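Local coordinates for protein probable glucarate dehydratase (Mycobacterium smegmatis str. MC2 155, PDB 3VDG) that probably dehydrates D-glucarate or a related acid sugar, as a metal-dependent lyase of the enolase superfamily, at residues A[131-136]-A[323-328]; A[135-140]-A[315-320]; A[220-225]-A[247-252]; A[252-257]-A[279-284]. All blocks are in the same frame, centred on the assembly; numbering follows the deposited sequence. Where two conformers were deposited one is given.

Contact 1: A[131-136]-A[323-328]; sequences VVDRVF and LQRSRL
D133 OD1 is gripped by two arginines. It forms a salt bridge with R325 NE, 2.8 Å away, and a second one with R104 NE from helix 100-111. The contact joins the two parts of the enolase fold. D133 lies on helix 131-151, which packs against helices 79-92 and 100-111 of the N-terminal part. R325 lies on helix 323-336, which follows the sixth strand of the C-terminal barrel.

The carboxylate and guanidinium meet through two pairs of atoms. R325 NH2 donates to D133 OD2 at 2.8 Å, and OD2 takes this bond on its syn lone pair, the side facing OD1. The fit is not flat, since the two planes are turned 40° apart. The side chains cross at about a right angle. R325 reaches the acid because its chain bends at chi3 (75°), which turns NE and NH2 toward D133. With two arginines beside it, the carboxylate would probably stay ionised.

F136 lies one turn further along the helix. R325 CD sits at the edge of its ring, near the ring plane, 4.1 Å from CE2. This is an apolar touch by the arginine chain, not a stack of the guanidinium on the ring face.

The same stretch of helix 323-336 also faces the second subunit. Q324 OE1 bonds to R327 NH2 of the second subunit, and R327 returns the bond to Q324 of that subunit. Back at the salt bridge, R325 CD is 3.7 Å from D133 OD1.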
# COMPACT_ATOMS: atom_id res chain seq x y z
N VAL A 131 -12.63 -11.83 8.40
CA VAL A 131 -13.97 -11.35 8.74
C VAL A 131 -13.97 -9.82 8.91
O VAL A 131 -14.89 -9.15 8.46
CB VAL A 131 -14.52 -11.99 10.02
CG1 VAL A 131 -15.83 -11.32 10.42
CG2 VAL A 131 -14.75 -13.48 9.79
N VAL A 132 -12.93 -9.29 9.54
CA VAL A 132 -12.85 -7.85 9.75
C VAL A 132 -12.83 -7.14 8.39
O VAL A 132 -13.55 -6.16 8.15
CB VAL A 132 -11.62 -7.47 10.58
CG1 VAL A 132 -11.38 -5.96 10.55
CG2 VAL A 132 -11.82 -7.94 12.03
N ASP A 133 -12.02 -7.65 7.48
CA ASP A 133 -11.94 -7.01 6.15
C ASP A 133 -13.25 -7.03 5.36
O ASP A 133 -13.59 -6.05 4.71
CB ASP A 133 -10.74 -7.53 5.34
CG ASP A 133 -9.41 -6.92 5.83
OD1 ASP A 133 -9.39 -5.74 6.27
OD2 ASP A 133 -8.37 -7.60 5.77
N ARG A 134 -14.00 -8.14 5.41
CA ARG A 134 -15.29 -8.22 4.74
C ARG A 134 -16.29 -7.23 5.34
O ARG A 134 -17.12 -6.67 4.62
CB ARG A 134 -15.86 -9.65 4.83
CG ARG A 134 -15.30 -10.58 3.76
CD ARG A 134 -15.87 -11.99 3.92
NE ARG A 134 -15.27 -12.64 5.07
CZ ARG A 134 -15.56 -13.88 5.46
NH1 ARG A 134 -16.45 -14.62 4.79
NH2 ARG A 134 -14.93 -14.39 6.51
N VAL A 135 -16.23 -7.03 6.66
CA VAL A 135 -17.16 -6.10 7.33
C VAL A 135 -16.77 -4.64 7.11
O VAL A 135 -17.61 -3.81 6.85
CB VAL A 135 -17.30 -6.43 8.82
CG1 VAL A 135 -18.22 -5.42 9.51
CG2 VAL A 135 -17.84 -7.86 8.99
N PHE A 136 -15.46 -4.37 7.18
CA PHE A 136 -14.92 -3.02 7.00
C PHE A 136 -15.11 -2.54 5.57
O PHE A 136 -15.45 -1.38 5.33
CB PHE A 136 -13.42 -3.06 7.38
CG PHE A 136 -12.64 -1.81 7.03
CD1 PHE A 136 -13.00 -0.56 7.50
CD2 PHE A 136 -11.46 -1.91 6.28
CE1 PHE A 136 -12.25 0.57 7.20
CE2 PHE A 136 -10.71 -0.79 5.97
CZ PHE A 136 -11.10 0.46 6.44
N LEU A 323 -10.91 -0.34 -0.76
CA LEU A 323 -10.10 0.06 -1.92
C LEU A 323 -8.64 0.35 -1.60
O LEU A 323 -7.73 0.01 -2.39
CB LEU A 323 -10.76 1.25 -2.64
CG LEU A 323 -12.24 1.08 -3.05
CD1 LEU A 323 -12.71 2.27 -3.89
CD2 LEU A 323 -12.51 -0.21 -3.81
N GLN A 324 -8.39 1.02 -0.49
CA GLN A 324 -7.00 1.28 -0.11
C GLN A 324 -6.24 -0.02 0.18
O GLN A 324 -5.08 -0.18 -0.21
CB GLN A 324 -6.93 2.21 1.10
CG GLN A 324 -7.59 3.56 0.83
CD GLN A 324 -7.87 4.30 2.13
OE1 GLN A 324 -7.06 5.11 2.54
NE2 GLN A 324 -8.99 3.97 2.81
N ARG A 325 -6.87 -0.96 0.88
CA ARG A 325 -6.21 -2.25 1.09
C ARG A 325 -6.03 -3.05 -0.20
O ARG A 325 -5.08 -3.84 -0.31
CB ARG A 325 -6.91 -3.05 2.19
CG ARG A 325 -6.59 -2.44 3.56
CD ARG A 325 -7.55 -2.95 4.64
NE ARG A 325 -7.26 -4.32 5.05
CZ ARG A 325 -6.33 -4.65 5.95
NH1 ARG A 325 -5.60 -3.73 6.54
NH2 ARG A 325 -6.14 -5.92 6.27
N SER A 326 -6.91 -2.84 -1.18
CA SER A 326 -6.72 -3.48 -2.49
C SER A 326 -5.52 -2.86 -3.21
O SER A 326 -4.78 -3.54 -3.90
CB SER A 326 -7.97 -3.37 -3.36
OG SER A 326 -9.04 -4.13 -2.80
N ARG A 327 -5.34 -1.55 -3.05
CA ARG A 327 -4.16 -0.88 -3.57
C ARG A 327 -2.89 -1.44 -2.90
O ARG A 327 -1.86 -1.61 -3.53
CB ARG A 327 -4.28 0.63 -3.35
CG ARG A 327 -3.05 1.40 -3.80
CD ARG A 327 -3.15 2.88 -3.43
NE ARG A 327 -2.15 3.66 -4.16
CZ ARG A 327 -1.88 4.94 -3.92
NH1 ARG A 327 -0.96 5.58 -4.65
NH2 ARG A 327 -2.54 5.58 -2.95
N LEU A 328 -2.97 -1.72 -1.60
CA LEU A 328 -1.85 -2.33 -0.89
C LEU A 328 -1.56 -3.71 -1.48
O LEU A 328 -0.43 -4.03 -1.80
CB LEU A 328 -2.13 -2.43 0.60
CG LEU A 328 -1.17 -3.35 1.38
CD1 LEU A 328 0.28 -2.87 1.29
CD2 LEU A 328 -1.61 -3.48 2.82

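Contact 2: A[135-140]-A[315-320]; sequences VFSPFE and SDHHYW
The H317 imidazole has S137 OG approaching it obliquely, 3.9 Å from CD2. One face of this ring is met by H318 ND1, offset toward the rim. H318 in turn has H317 NE2 over one of its faces, 3.4 Å above the plane. At the H318 edge, in plane, lies the D316 carboxylate.

The bond that crosses the contact is short: S137 OG donates to H317 O at 2.6 Å. The donor stands above the carbonyl plane, 38° out of it, and is not on a lone pair. A chi1 of 180° swings S137 OG away from its backbone N and off helix 131-151 toward that carbonyl.

Segment 315-320 starts at the end of strand 312-315, the sixth of the enolase-type barrel. D316 N-caps the short, weakly bonded helix 317-320. Its OD1 takes H318 N at 2.8 Å on the anti side and H318 ND1 at 2.9 Å on the syn side. OD2 bonds to H343 ND1, just past the seventh strand. The D316–H343 link is probably the His-Asp pair of mandelate racemase-like enzymes, as in glucarate dehydratases. H318 NE2 is hydrogen-bonded to S351 OG, so both ring nitrogens of H318 have partners.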
# COMPACT_ATOMS: atom_id res chain seq x y z
N VAL A 135 -16.23 -7.03 6.66
CA VAL A 135 -17.16 -6.10 7.33
C VAL A 135 -16.77 -4.64 7.11
O VAL A 135 -17.61 -3.81 6.85
CB VAL A 135 -17.30 -6.43 8.82
CG1 VAL A 135 -18.22 -5.42 9.51
CG2 VAL A 135 -17.84 -7.86 8.99
N PHE A 136 -15.46 -4.37 7.18
CA PHE A 136 -14.92 -3.02 7.00
C PHE A 136 -15.11 -2.54 5.57
O PHE A 136 -15.45 -1.38 5.33
CB PHE A 136 -13.42 -3.06 7.38
CG PHE A 136 -12.64 -1.81 7.03
CD1 PHE A 136 -13.00 -0.56 7.50
CD2 PHE A 136 -11.46 -1.91 6.28
CE1 PHE A 136 -12.25 0.57 7.20
CE2 PHE A 136 -10.71 -0.79 5.97
CZ PHE A 136 -11.10 0.46 6.44
N SER A 137 -14.91 -3.44 4.61
CA SER A 137 -14.94 -3.05 3.21
C SER A 137 -16.04 -2.05 2.78
O SER A 137 -15.73 -0.96 2.28
CB SER A 137 -14.99 -4.31 2.32
OG SER A 137 -15.03 -3.93 0.97
N PRO A 138 -17.34 -2.41 2.95
CA PRO A 138 -18.37 -1.48 2.46
C PRO A 138 -18.36 -0.12 3.16
O PRO A 138 -18.73 0.90 2.56
CB PRO A 138 -19.69 -2.21 2.79
CG PRO A 138 -19.34 -3.14 3.91
CD PRO A 138 -17.92 -3.60 3.58
N PHE A 139 -17.97 -0.09 4.43
CA PHE A 139 -17.88 1.19 5.13
C PHE A 139 -16.72 2.01 4.61
O PHE A 139 -16.82 3.24 4.49
CB PHE A 139 -17.77 0.99 6.64
CG PHE A 139 -19.00 0.37 7.22
CD1 PHE A 139 -20.15 1.12 7.41
CD2 PHE A 139 -19.01 -0.98 7.55
CE1 PHE A 139 -21.31 0.54 7.91
CE2 PHE A 139 -20.17 -1.57 8.07
CZ PHE A 139 -21.31 -0.80 8.25
N GLU A 140 -15.61 1.34 4.29
CA GLU A 140 -14.45 2.03 3.73
C GLU A 140 -14.80 2.60 2.36
O GLU A 140 -14.42 3.72 2.03
CB GLU A 140 -13.27 1.06 3.60
CG GLU A 140 -11.95 1.74 3.27
CD GLU A 140 -11.56 1.64 1.79
OE1 GLU A 140 -12.39 1.22 0.95
OE2 GLU A 140 -10.39 1.99 1.47
N SER A 315 -7.56 -9.75 -7.21
CA SER A 315 -8.00 -8.85 -6.15
C SER A 315 -9.53 -8.94 -6.00
O SER A 315 -10.23 -9.35 -6.93
CB SER A 315 -7.63 -7.41 -6.48
OG SER A 315 -8.29 -7.00 -7.68
N ASP A 316 -10.04 -8.54 -4.85
CA ASP A 316 -11.47 -8.36 -4.66
C ASP A 316 -11.67 -7.47 -3.45
O ASP A 316 -11.46 -7.91 -2.31
CB ASP A 316 -12.18 -9.71 -4.45
CG ASP A 316 -13.68 -9.57 -4.40
OD1 ASP A 316 -14.15 -8.49 -3.95
OD2 ASP A 316 -14.40 -10.52 -4.80
N HIS A 317 -12.07 -6.21 -3.67
CA HIS A 317 -12.13 -5.27 -2.53
C HIS A 317 -13.17 -5.65 -1.52
O HIS A 317 -13.13 -5.18 -0.39
CB HIS A 317 -12.35 -3.83 -3.00
CG HIS A 317 -13.75 -3.53 -3.48
ND1 HIS A 317 -14.12 -3.67 -4.76
CD2 HIS A 317 -14.87 -3.03 -2.79
CE1 HIS A 317 -15.41 -3.32 -4.88
NE2 HIS A 317 -15.86 -2.93 -3.67
N HIS A 318 -14.10 -6.52 -1.90
CA HIS A 318 -15.19 -6.91 -0.98
C HIS A 318 -14.70 -7.79 0.13
O HIS A 318 -15.29 -7.81 1.23
CB HIS A 318 -16.33 -7.61 -1.72
CG HIS A 318 -16.95 -6.77 -2.82
ND1 HIS A 318 -16.52 -6.83 -4.12
CD2 HIS A 318 -18.00 -5.86 -2.79
CE1 HIS A 318 -17.27 -6.00 -4.87
NE2 HIS A 318 -18.17 -5.41 -4.06
N TYR A 319 -13.64 -8.55 -0.10
CA TYR A 319 -13.12 -9.38 1.01
C TYR A 319 -11.67 -9.09 1.44
O TYR A 319 -11.24 -9.57 2.49
CB TYR A 319 -13.40 -10.89 0.81
CG TYR A 319 -12.77 -11.54 -0.40
CD1 TYR A 319 -13.55 -11.93 -1.48
CD2 TYR A 319 -11.41 -11.78 -0.46
CE1 TYR A 319 -13.00 -12.55 -2.59
CE2 TYR A 319 -10.83 -12.38 -1.58
CZ TYR A 319 -11.64 -12.77 -2.64
OH TYR A 319 -11.09 -13.37 -3.76
N TRP A 320 -10.95 -8.29 0.65
CA TRP A 320 -9.61 -7.79 1.05
C TRP A 320 -9.62 -6.56 1.90
O TRP A 320 -8.58 -6.15 2.43
CB TRP A 320 -8.73 -7.54 -0.18
CG TRP A 320 -8.17 -8.80 -0.78
CD1 TRP A 320 -8.73 -9.59 -1.77
CD2 TRP A 320 -6.89 -9.46 -0.45
NE1 TRP A 320 -7.91 -10.65 -2.08
CE2 TRP A 320 -6.80 -10.63 -1.31
CE3 TRP A 320 -5.84 -9.18 0.41
CZ2 TRP A 320 -5.71 -11.48 -1.28
CZ3 TRP A 320 -4.75 -10.06 0.45
CH2 TRP A 320 -4.69 -11.18 -0.38

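Contact 3: A[220-225]-A[247-252]; sequences FAPEEE and AAWTPQ
The two backbones come nearest at P222 and W249, whose CA atoms are 8.4 Å apart. Each segment is a loop that turns into a helix. A221 is the N-cap of helix 222-235, and T250 is the N-cap of helix 251-260. W249 is still extended, just before the second helix starts, and its indole spans the gap.

The side chains meet around that indole. P222 CB lies over one face, 4.0 Å above the plane and offset toward the rim. P222 CG reaches W249 NE1 at 3.9 Å, coming obliquely. E225 OE1 stands at the ring edge, near its plane, 4.0 Å from W249 CZ2.

A water ties the polar atoms together. It lies in the ring plane and accepts from W249 NE1 at 2.7 Å. It donates to E225 OE1 and to F220 O, also at 2.7 Å each. The water thus gives the buried indole N-H an acceptor. The E225 carboxylate is held from the loop side as well. F220 N donates to OE2 at 2.9 Å from above the carboxylate plane, V219 N also bonds to OE2, and G218 N bonds to OE1.

In the enolase-type barrel, the two loops follow neighbouring parallel strands, 213-216 and 241-244. The latter ends at D244, a sodium ligand. W249 packs on S254 and V257 of helix 251-260, while P222 touches T253 and V257 of that helix and W445 at the chain end.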
# COMPACT_ATOMS: atom_id res chain seq x y z
N PHE A 220 -18.28 -30.15 -15.78
CA PHE A 220 -18.21 -31.34 -16.63
C PHE A 220 -16.78 -31.85 -16.62
O PHE A 220 -15.87 -31.15 -16.17
CB PHE A 220 -18.67 -31.03 -18.06
CG PHE A 220 -20.14 -30.73 -18.18
CD1 PHE A 220 -21.07 -31.75 -18.27
CD2 PHE A 220 -20.61 -29.42 -18.18
CE1 PHE A 220 -22.43 -31.49 -18.36
CE2 PHE A 220 -21.97 -29.14 -18.27
CZ PHE A 220 -22.89 -30.18 -18.37
N ALA A 221 -16.58 -33.07 -17.11
CA ALA A 221 -15.26 -33.70 -17.12
C ALA A 221 -14.25 -32.78 -17.80
O ALA A 221 -14.60 -32.07 -18.72
CB ALA A 221 -15.33 -35.06 -17.85
N PRO A 222 -12.99 -32.79 -17.33
CA PRO A 222 -12.01 -31.85 -17.85
C PRO A 222 -11.91 -31.88 -19.37
O PRO A 222 -11.81 -30.82 -20.01
CB PRO A 222 -10.69 -32.33 -17.22
CG PRO A 222 -11.06 -33.17 -16.06
CD PRO A 222 -12.52 -33.52 -16.14
N GLU A 223 -11.95 -33.06 -19.98
CA GLU A 223 -11.78 -33.08 -21.42
C GLU A 223 -12.94 -32.39 -22.16
O GLU A 223 -12.73 -31.82 -23.23
CB GLU A 223 -11.48 -34.50 -21.94
CG GLU A 223 -10.08 -34.96 -21.54
CD GLU A 223 -9.68 -36.29 -22.14
OE1 GLU A 223 -8.67 -36.32 -22.88
OE2 GLU A 223 -10.38 -37.29 -21.89
N GLU A 224 -14.13 -32.41 -21.58
CA GLU A 224 -15.25 -31.67 -22.16
C GLU A 224 -15.14 -30.15 -21.96
O GLU A 224 -15.56 -29.37 -22.83
CB GLU A 224 -16.58 -32.16 -21.59
CG GLU A 224 -16.87 -33.62 -21.92
CD GLU A 224 -18.12 -34.13 -21.26
OE1 GLU A 224 -19.09 -33.35 -21.12
OE2 GLU A 224 -18.14 -35.32 -20.87
N GLU A 225 -14.61 -29.73 -20.81
CA GLU A 225 -14.36 -28.29 -20.58
C GLU A 225 -13.20 -27.78 -21.46
O GLU A 225 -13.25 -26.66 -21.97
CB GLU A 225 -14.17 -28.00 -19.07
CG GLU A 225 -15.37 -28.49 -18.27
CD GLU A 225 -15.43 -27.99 -16.83
OE1 GLU A 225 -14.36 -27.78 -16.21
OE2 GLU A 225 -16.57 -27.86 -16.32
N ALA A 247 -11.03 -25.38 -8.07
CA ALA A 247 -10.33 -26.46 -7.36
C ALA A 247 -10.97 -27.83 -7.52
O ALA A 247 -10.82 -28.70 -6.65
CB ALA A 247 -10.17 -26.13 -5.87
N ALA A 248 -11.65 -28.05 -8.63
CA ALA A 248 -12.33 -29.35 -8.84
C ALA A 248 -11.40 -30.50 -9.23
O ALA A 248 -11.88 -31.63 -9.40
CB ALA A 248 -13.45 -29.22 -9.87
N TRP A 249 -10.11 -30.23 -9.43
CA TRP A 249 -9.18 -31.26 -9.94
C TRP A 249 -8.08 -31.60 -8.99
O TRP A 249 -7.66 -30.77 -8.19
CB TRP A 249 -8.53 -30.84 -11.24
CG TRP A 249 -9.48 -30.36 -12.29
CD1 TRP A 249 -10.77 -30.82 -12.56
CD2 TRP A 249 -9.23 -29.32 -13.28
NE1 TRP A 249 -11.33 -30.12 -13.60
CE2 TRP A 249 -10.44 -29.21 -14.09
CE3 TRP A 249 -8.14 -28.48 -13.57
CZ2 TRP A 249 -10.55 -28.30 -15.13
CZ3 TRP A 249 -8.27 -27.56 -14.62
CH2 TRP A 249 -9.44 -27.47 -15.37
N THR A 250 -7.57 -32.82 -9.10
CA THR A 250 -6.35 -33.19 -8.36
C THR A 250 -5.16 -32.53 -9.06
O THR A 250 -5.28 -32.04 -10.20
CB THR A 250 -6.11 -34.70 -8.41
OG1 THR A 250 -5.88 -35.08 -9.76
CG2 THR A 250 -7.29 -35.47 -7.84
N PRO A 251 -4.00 -32.51 -8.39
CA PRO A 251 -2.89 -31.88 -9.08
C PRO A 251 -2.50 -32.63 -10.35
O PRO A 251 -2.10 -31.99 -11.33
CB PRO A 251 -1.77 -31.91 -8.03
CG PRO A 251 -2.50 -31.90 -6.72
CD PRO A 251 -3.69 -32.79 -6.97
N GLN A 252 -2.63 -33.96 -10.36
CA GLN A 252 -2.24 -34.76 -11.53
C GLN A 252 -3.16 -34.47 -12.70
O GLN A 252 -2.74 -34.34 -13.85
CB GLN A 252 -2.23 -36.27 -11.20
CG GLN A 252 -1.22 -36.68 -10.13
CD GLN A 252 -1.51 -36.05 -8.76
OE1 GLN A 252 -2.66 -35.96 -8.32
NE2 GLN A 252 -0.45 -35.61 -8.08
O HOH W 1 -13.67 -30.10 -14.92

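Contact 4: A[252-257]-A[279-284]; sequences QTSVKV and AEVAAQ
Segments 252-257 and 279-284, parts of helices 251-260 and 275-284, run side by side, their axes 9.1 Å apart at closest approach and inclined by 26° in nearly the same direction. They are neighbours on the outside of the enolase-type barrel, whose strands 241-244, 267-269 and 289-291 run parallel. The backbones come nearest at V255 and V281, with CA atoms 5.7 Å apart.

S254 and V255 fit around V281. S254 CB meets V281 CG2 at 3.5 Å, with V281 CG1 slightly further off. The hydroxyl takes little part here, because S254 OG is bonded to T250 O one turn back in its own helix. V255 places CG2 4.0 Å from V281 CA. This methyl therefore rests on the opposing backbone as much as on the valine methyls.

V255 CG1 points to Q284. With CG1 anti to the backbone N (chi1 165°), this branch meets the end of the Q284 side chain, which passes across V255 at about a right angle. In the conformer described, Q284 OE1 is 3.3 Å from V255 CG1. Q284 was modelled in two conformers, so this touch is less certain than the valine packing.

The packing is mostly apolar, and the exposed Q284 lies at its outer margin. On the barrel side, V281 also rests on L289 of strand 289-291, and S254 touches P271 and T272. A water bridges the helices, donating to V255 O at 2.9 Å and weakly to Q284 O at 3.3 Å.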
# COMPACT_ATOMS: atom_id res chain seq x y z
N GLN A 252 -2.63 -33.96 -10.36
CA GLN A 252 -2.24 -34.76 -11.53
C GLN A 252 -3.16 -34.47 -12.70
O GLN A 252 -2.74 -34.34 -13.85
CB GLN A 252 -2.23 -36.27 -11.20
CG GLN A 252 -1.22 -36.68 -10.13
CD GLN A 252 -1.51 -36.05 -8.76
OE1 GLN A 252 -2.66 -35.96 -8.32
NE2 GLN A 252 -0.45 -35.61 -8.08
N THR A 253 -4.45 -34.37 -12.42
CA THR A 253 -5.40 -34.03 -13.46
C THR A 253 -5.14 -32.60 -13.98
O THR A 253 -5.25 -32.33 -15.18
CB THR A 253 -6.84 -34.19 -12.94
OG1 THR A 253 -7.09 -35.58 -12.67
CG2 THR A 253 -7.85 -33.65 -13.93
N SER A 254 -4.80 -31.68 -13.07
CA SER A 254 -4.58 -30.27 -13.44
C SER A 254 -3.43 -30.15 -14.42
O SER A 254 -3.48 -29.35 -15.37
CB SER A 254 -4.25 -29.45 -12.18
OG SER A 254 -5.35 -29.51 -11.27
N VAL A 255 -2.38 -30.91 -14.17
CA VAL A 255 -1.18 -30.86 -15.00
C VAL A 255 -1.51 -31.35 -16.41
O VAL A 255 -1.01 -30.81 -17.39
CB VAL A 255 -0.02 -31.65 -14.36
CG1 VAL A 255 1.10 -31.90 -15.37
CG2 VAL A 255 0.52 -30.94 -13.12
N LYS A 256 -2.40 -32.33 -16.53
CA LYS A 256 -2.83 -32.79 -17.85
C LYS A 256 -3.65 -31.73 -18.59
O LYS A 256 -3.49 -31.52 -19.80
CB LYS A 256 -3.63 -34.09 -17.75
CG LYS A 256 -2.77 -35.28 -17.37
CD LYS A 256 -3.63 -36.47 -16.95
CE LYS A 256 -2.78 -37.56 -16.32
NZ LYS A 256 -3.64 -38.60 -15.71
N VAL A 257 -4.54 -31.07 -17.86
CA VAL A 257 -5.34 -30.01 -18.46
C VAL A 257 -4.42 -28.89 -18.94
O VAL A 257 -4.53 -28.41 -20.07
CB VAL A 257 -6.39 -29.44 -17.47
CG1 VAL A 257 -7.11 -28.24 -18.10
CG2 VAL A 257 -7.40 -30.53 -17.11
N ALA A 279 1.19 -25.30 -5.95
CA ALA A 279 2.62 -25.19 -6.21
C ALA A 279 3.09 -26.35 -7.09
O ALA A 279 3.86 -26.16 -8.02
CB ALA A 279 3.41 -25.15 -4.91
N GLU A 280 2.59 -27.56 -6.78
CA GLU A 280 2.87 -28.75 -7.59
C GLU A 280 2.43 -28.53 -9.03
O GLU A 280 3.18 -28.82 -9.95
CB GLU A 280 2.15 -29.98 -7.02
CG GLU A 280 2.66 -31.31 -7.53
CD GLU A 280 4.05 -31.62 -7.00
OE1 GLU A 280 4.75 -32.46 -7.61
OE2 GLU A 280 4.45 -31.02 -5.98
N VAL A 281 1.22 -28.03 -9.23
CA VAL A 281 0.74 -27.83 -10.58
C VAL A 281 1.56 -26.75 -11.29
O VAL A 281 1.92 -26.90 -12.46
CB VAL A 281 -0.76 -27.46 -10.63
CG1 VAL A 281 -1.21 -27.17 -12.05
CG2 VAL A 281 -1.61 -28.59 -10.02
N ALA A 282 1.87 -25.65 -10.58
CA ALA A 282 2.54 -24.51 -11.23
C ALA A 282 3.93 -24.90 -11.74
O ALA A 282 4.41 -24.35 -12.74
CB ALA A 282 2.65 -23.33 -10.28
N ALA A 283 4.57 -25.84 -11.05
CA ALA A 283 5.90 -26.30 -11.45
C ALA A 283 5.88 -26.90 -12.86
O ALA A 283 6.90 -26.91 -13.56
CB ALA A 283 6.46 -27.31 -10.44
N GLN A 284 4.73 -27.41 -13.29
CA GLN A 284 4.63 -28.04 -14.61
C GLN A 284 3.80 -27.22 -15.60
O GLN A 284 3.99 -27.32 -16.80
CB GLN A 284 4.05 -29.46 -14.50
CG GLN A 284 4.83 -30.40 -13.58
CD GLN A 284 4.47 -31.86 -13.78
OE1 GLN A 284 4.38 -32.35 -14.90
NE2 GLN A 284 4.28 -32.58 -12.67
O HOH W 2 1.27 -29.08 -17.50

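In the fold
The contacts form two pairs. Contacts 1 and 2 both start from helix 131-151 and share V135 and F136. Their centres are 4 Å apart. Segment 315-320 starts at the end of the sixth barrel strand, and 323-328 follows on the next helix, so this pair joins the N-terminal part to the barrel. E140 links them further, bonding to L323 N and Q324 NE2. Contacts 3 and 4 share helix 251-260, with centres 11 Å apart, and join successive helices around the barrel. Along the chain they come in series between the two ends of contacts 1 and 2. The pairs do not touch: their centres lie about 31 to 32 Å apart, in different regions of the fold.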